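Local coordinates for protein glycoside Hydrolase Family 43_12 (Metagenome, PDB 7JVH) that probably hydrolyses glycosidic linkages in plant hemicellulose, such as those of xylose- or arabinose-containing chains, as a family 43 glycoside hydrolase, at residues T489-P492 / D497-T500. Numbering follows the deposited sequence.
Sequences TVRP and DFKT
The ring of F498 overlaps T489 at CD1 and R491 along CD2 and CE2, with both neighbours on the same side of the ring plane. T489 brings its methyl group, CG2, to 3.6 Å from CD1 of F498; CG2 stands anti to the backbone N of its own residue, and OG1 is thereby turned to the T500 side. Toward CD2, R491 runs out with CG anti to its backbone N (chi1 -177°) and then bends at chi3. That bend sets NH1 of R491 3.7 Å from CE2 of F498, with the guanidinium and ring planes 77° apart, so this is not a flat stack. CD of R491 adds an aliphatic touch at 4.0 Å from CD2 of F498, and V490 O lies 4.0 Å from CB of F498. NH2 of R491 reaches instead for E467, in a long, weak ion pair, while A468 touches the side chains of both F498 and R491. An alanine in place of F498 would probably leave the T489 methyl and the R491 side chain without the ring they both lean on, and the guanidinium freer to turn. Next to the ring, the hydroxyls of T489 and T500 meet, OG1 to OG1 at 2.8 Å, in a hydrogen bond that either could donate. The contact sits at the base of a surface loop in the C-terminal concanavalin A-like domain, where antiparallel neighbours 482-489 and 501-507 are joined. With no backbone hydrogen bond between 489-492 and 497-500, the hydroxyl pair probably fixes their spacing beside the strand ends, whereas farther out, at R491 and F498, the arms depend on packing.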
loop_
_atom_site.group_PDB
_atom_site.type_symbol
_atom_site.label_atom_id
_atom_site.label_comp_id
_atom_site.label_asym_id
_atom_site.label_seq_id
_atom_site.Cartn_x
_atom_site.Cartn_y
_atom_site.Cartn_z
ATOM N N THR A 489 -8.273 6.451 -20.343
ATOM C CA THR A 489 -8.232 7.830 -19.883
ATOM C C THR A 489 -6.816 8.064 -19.402
ATOM O O THR A 489 -6.332 7.333 -18.553
ATOM C CB THR A 489 -9.230 8.093 -18.743
ATOM O OG1 THR A 489 -10.558 7.756 -19.181
ATOM C CG2 THR A 489 -9.213 9.579 -18.328
ATOM N N VAL A 490 -6.165 9.091 -19.958
ATOM C CA VAL A 490 -4.764 9.403 -19.715
ATOM C C VAL A 490 -4.610 10.845 -19.209
ATOM O O VAL A 490 -4.997 11.779 -19.906
ATOM C CB VAL A 490 -3.955 9.248 -21.020
ATOM C CG1 VAL A 490 -2.460 9.383 -20.734
ATOM C CG2 VAL A 490 -4.270 7.911 -21.701
ATOM N N ARG A 491 -4.043 11.014 -18.005
ATOM C CA ARG A 491 -3.721 12.343 -17.446
ATOM C C ARG A 491 -2.369 12.365 -16.735
ATOM O O ARG A 491 -2.257 11.906 -15.597
ATOM C CB ARG A 491 -4.799 12.827 -16.464
ATOM C CG ARG A 491 -4.535 14.253 -15.920
ATOM C CD ARG A 491 -5.528 14.674 -14.849
ATOM N NE ARG A 491 -5.431 13.803 -13.699
ATOM C CZ ARG A 491 -6.367 13.628 -12.765
ATOM N NH1 ARG A 491 -7.520 14.297 -12.806
ATOM N NH2 ARG A 491 -6.118 12.744 -11.784
ATOM N N PRO A 492 -1.304 12.917 -17.359
ATOM C CA PRO A 492 -0.029 13.097 -16.661
ATOM C C PRO A 492 -0.124 14.085 -15.487
ATOM O O PRO A 492 -0.990 14.957 -15.481
ATOM C CB PRO A 492 0.903 13.641 -17.754
ATOM C CG PRO A 492 0.024 14.144 -18.835
ATOM C CD PRO A 492 -1.269 13.380 -18.757
ATOM N N ASP A 497 -6.664 18.869 -17.752
ATOM C CA ASP A 497 -7.625 18.305 -18.672
ATOM C C ASP A 497 -7.354 16.837 -18.990
ATOM O O ASP A 497 -6.211 16.400 -19.057
ATOM C CB ASP A 497 -7.639 19.135 -19.961
ATOM C CG ASP A 497 -8.188 20.532 -19.749
ATOM O OD1 ASP A 497 -9.081 20.718 -18.895
ATOM O OD2 ASP A 497 -7.746 21.439 -20.473
ATOM N N PHE A 498 -8.438 16.079 -19.181
ATOM C CA PHE A 498 -8.378 14.703 -19.647
ATOM C C PHE A 498 -9.641 14.367 -20.405
ATOM O O PHE A 498 -10.666 15.032 -20.237
ATOM C CB PHE A 498 -8.170 13.740 -18.482
ATOM C CG PHE A 498 -9.312 13.668 -17.501
ATOM C CD1 PHE A 498 -10.471 12.944 -17.795
ATOM C CD2 PHE A 498 -9.206 14.279 -16.259
ATOM C CE1 PHE A 498 -11.501 12.849 -16.879
ATOM C CE2 PHE A 498 -10.232 14.174 -15.330
ATOM C CZ PHE A 498 -11.375 13.461 -15.642
ATOM N N LYS A 499 -9.560 13.325 -21.243
ATOM C CA LYS A 499 -10.701 12.880 -22.028
ATOM C C LYS A 499 -10.639 11.378 -22.290
ATOM O O LYS A 499 -9.656 10.875 -22.800
ATOM C CB LYS A 499 -10.782 13.672 -23.336
ATOM C CG LYS A 499 -12.061 13.491 -24.126
ATOM C CD LYS A 499 -13.330 13.606 -23.301
ATOM C CE LYS A 499 -14.556 13.342 -24.186
ATOM N NZ LYS A 499 -14.709 14.326 -25.298
ATOM N N THR A 500 -11.713 10.673 -21.915
ATOM C CA THR A 500 -11.844 9.252 -22.160
ATOM C C THR A 500 -11.958 9.029 -23.661
ATOM O O THR A 500 -12.739 9.687 -24.328
ATOM C CB THR A 500 -13.058 8.650 -21.433
ATOM O OG1 THR A 500 -12.945 8.909 -20.017
ATOM C CG2 THR A 500 -13.132 7.127 -21.677
#